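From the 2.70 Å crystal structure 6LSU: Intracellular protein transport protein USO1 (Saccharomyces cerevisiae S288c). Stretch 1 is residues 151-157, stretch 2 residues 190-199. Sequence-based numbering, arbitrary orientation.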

# COMPACT_ATOMS: atom_id res chain seq x y z
N LEU A 151 1.61 -39.65 -0.82
CA LEU A 151 2.42 -38.58 -1.47
C LEU A 151 3.35 -37.96 -0.42
O LEU A 151 4.59 -37.80 -0.65
N VAL A 152 2.78 -37.64 0.73
CA VAL A 152 3.64 -37.03 1.79
C VAL A 152 4.76 -38.02 2.14
O VAL A 152 5.92 -37.59 2.24
N GLU A 153 4.46 -39.31 2.22
CA GLU A 153 5.44 -40.35 2.65
C GLU A 153 6.52 -40.49 1.58
O GLU A 153 7.65 -40.75 1.98
N PHE A 154 6.20 -40.22 0.30
CA PHE A 154 7.17 -40.18 -0.84
C PHE A 154 8.35 -39.20 -0.62
O PHE A 154 9.40 -39.36 -1.27
N TRP A 155 8.21 -38.18 0.23
CA TRP A 155 9.32 -37.24 0.52
C TRP A 155 10.45 -37.95 1.27
O TRP A 155 11.54 -37.38 1.36
N GLU A 156 10.22 -39.15 1.82
CA GLU A 156 11.28 -39.95 2.48
C GLU A 156 12.05 -40.74 1.41
O GLU A 156 13.21 -41.03 1.62
N ILE A 157 11.46 -41.06 0.27
CA ILE A 157 12.19 -41.74 -0.84
C ILE A 157 13.43 -40.90 -1.16
O ILE A 157 13.35 -39.68 -1.15
N THR A 190 2.94 -34.29 11.66
CA THR A 190 4.31 -34.46 11.09
C THR A 190 4.38 -33.91 9.63
O THR A 190 5.50 -33.69 9.15
N SER A 191 3.24 -33.69 8.97
CA SER A 191 3.09 -33.37 7.52
C SER A 191 3.78 -32.05 7.15
O SER A 191 4.63 -32.02 6.18
N ILE A 192 3.46 -30.98 7.89
CA ILE A 192 4.04 -29.61 7.74
C ILE A 192 5.56 -29.67 8.05
O ILE A 192 6.37 -29.15 7.25
N SER A 193 5.95 -30.26 9.17
CA SER A 193 7.37 -30.28 9.62
C SER A 193 8.21 -30.81 8.47
O SER A 193 9.32 -30.31 8.27
N THR A 194 7.66 -31.81 7.79
CA THR A 194 8.34 -32.52 6.68
C THR A 194 8.50 -31.56 5.51
O THR A 194 9.64 -31.43 5.11
N MET A 195 7.39 -30.94 5.05
CA MET A 195 7.37 -29.83 4.05
C MET A 195 8.42 -28.76 4.37
O MET A 195 9.28 -28.47 3.50
N VAL A 196 8.38 -28.21 5.58
CA VAL A 196 9.40 -27.19 5.97
C VAL A 196 10.80 -27.79 5.75
O VAL A 196 11.70 -27.05 5.25
N SER A 197 10.97 -29.09 6.01
CA SER A 197 12.30 -29.76 5.90
C SER A 197 12.75 -29.82 4.45
O SER A 197 14.00 -29.78 4.24
N LEU A 198 11.81 -29.88 3.48
CA LEU A 198 12.17 -29.83 2.02
C LEU A 198 13.08 -28.62 1.73
O LEU A 198 13.88 -28.71 0.84
N LEU A 199 13.03 -27.55 2.54
CA LEU A 199 13.86 -26.32 2.41
C LEU A 199 15.33 -26.63 2.65
O LEU A 199 16.13 -25.81 2.20

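This is a small, mostly apolar contact in which one tryptophan lies against the side of a helix, with no hydrogen bond crossing between the two stretches. The buried surface totals 317 Å², and Trp 155 supplies the largest single share, 106 Å².

Its CA-to-CB bond points toward the other stretch, and with chi1 m (-71°) and chi2 at -29° the indole meets four residues of the second stretch: Ser 191, Thr 194, Met 195 and Leu 198. Their positions, i, i+3, i+4 and i+7, fall along one helical stripe. Leu 198, in the m,t rotamer, also points toward the contact and lays a methyl over one ring face: Leu 198 CD1 sits 3.9 Å from the centroid of the six-membered ring of Trp 155, 15° off its normal, a CH-pi contact. Met 195 leaves its backbone sideways, yet its chain brings Met 195 CG to 3.6 Å from Trp 155 CH2, at an oblique angle.

At the ring edge, Thr 194 CG2 lies 3.7 Å from Trp 155 CE3. Thr 194 points toward the contact with chi1 m, and its two branches serve different ends: Thr 194 OG1 donates a hydrogen bond to Thr 190 O, 2.8 Å away within its own stretch, while CG2 meets the indole. The same methyl, Thr 194 CG2, is 3.7 Å from Glu 156 OE2; Glu 156 starts out sideways, but its m,m chain carries its end nearer the helix.

One turn back, Val 152 (chi1 t) points toward the other stretch, and Val 152 CG2 stops 4.0 Å from Ser 191 OG, whose hydrogen bond is made elsewhere in the structure. The rule to read here is economical: aim one broad ring at a helical stripe, cover its face with a leucine methyl, and let the Thr 194 and Ser 191 hydroxyls find their hydrogen bonds outside the contact between the stretches.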

# COMPACT_ATOMS: atom_id res chain seq x y z
CB LEU A 151 1.51 -37.51 -2.07
CG LEU A 151 0.74 -37.94 -3.31
CD1 LEU A 151 -0.17 -36.83 -3.76
CD2 LEU A 151 1.66 -38.38 -4.42
CB VAL A 152 2.81 -36.62 2.99
CG1 VAL A 152 3.72 -36.22 4.14
CG2 VAL A 152 1.85 -35.51 2.59
CB GLU A 153 4.75 -41.67 3.01
CG GLU A 153 5.23 -42.25 4.33
CD GLU A 153 4.88 -41.42 5.57
OE1 GLU A 153 5.81 -41.08 6.35
OE2 GLU A 153 3.67 -41.13 5.76
CB PHE A 154 6.48 -39.81 -2.15
CG PHE A 154 5.66 -40.91 -2.78
CD1 PHE A 154 5.84 -42.24 -2.42
CD2 PHE A 154 4.77 -40.62 -3.80
CE1 PHE A 154 5.09 -43.24 -3.02
CE2 PHE A 154 4.04 -41.63 -4.42
CZ PHE A 154 4.19 -42.94 -4.01
CB TRP A 155 8.84 -35.98 1.25
CG TRP A 155 8.03 -35.07 0.37
CD1 TRP A 155 8.16 -34.92 -0.99
CD2 TRP A 155 6.93 -34.24 0.77
NE1 TRP A 155 7.23 -34.01 -1.45
CE2 TRP A 155 6.48 -33.56 -0.38
CE3 TRP A 155 6.30 -33.97 1.98
CZ2 TRP A 155 5.43 -32.64 -0.35
CZ3 TRP A 155 5.28 -33.04 2.03
CH2 TRP A 155 4.83 -32.39 0.87
CB GLU A 156 10.68 -40.88 3.55
CG GLU A 156 9.68 -40.23 4.49
CD GLU A 156 10.16 -38.94 5.16
OE1 GLU A 156 11.41 -38.81 5.35
OE2 GLU A 156 9.30 -38.05 5.48
CB ILE A 157 11.33 -41.95 -2.10
CG1 ILE A 157 10.12 -42.84 -1.79
CG2 ILE A 157 12.17 -42.51 -3.23
CD1 ILE A 157 9.26 -43.18 -3.02
CB THR A 190 4.76 -35.93 11.17
OG1 THR A 190 5.96 -36.08 10.41
CG2 THR A 190 3.78 -36.95 10.63
CB SER A 191 1.64 -33.32 7.22
OG SER A 191 1.42 -33.18 5.83
CB ILE A 192 3.29 -28.62 8.66
CG1 ILE A 192 1.78 -28.53 8.37
CG2 ILE A 192 3.97 -27.27 8.62
CD1 ILE A 192 1.40 -28.43 6.90
CB SER A 193 7.61 -31.10 10.86
OG SER A 193 6.41 -31.24 11.58
CB THR A 194 7.58 -33.80 6.26
OG1 THR A 194 7.52 -34.65 7.40
CG2 THR A 194 8.25 -34.53 5.12
CB MET A 195 6.01 -29.14 4.04
CG MET A 195 5.21 -29.39 2.82
SD MET A 195 3.85 -28.20 2.81
CE MET A 195 2.59 -29.30 2.13
CB VAL A 196 9.18 -26.69 7.41
CG1 VAL A 196 10.33 -25.80 7.84
CG2 VAL A 196 7.86 -25.97 7.57
CB SER A 197 12.32 -31.11 6.55
OG SER A 197 11.89 -31.02 7.91
CB LEU A 198 10.90 -29.80 1.17
CG LEU A 198 9.99 -31.01 1.25
CD1 LEU A 198 8.69 -30.70 0.53
CD2 LEU A 198 10.66 -32.25 0.64
CB LEU A 199 13.42 -25.23 3.39
CG LEU A 199 12.07 -24.59 3.10
CD1 LEU A 199 11.67 -23.61 4.18
CD2 LEU A 199 12.13 -23.91 1.76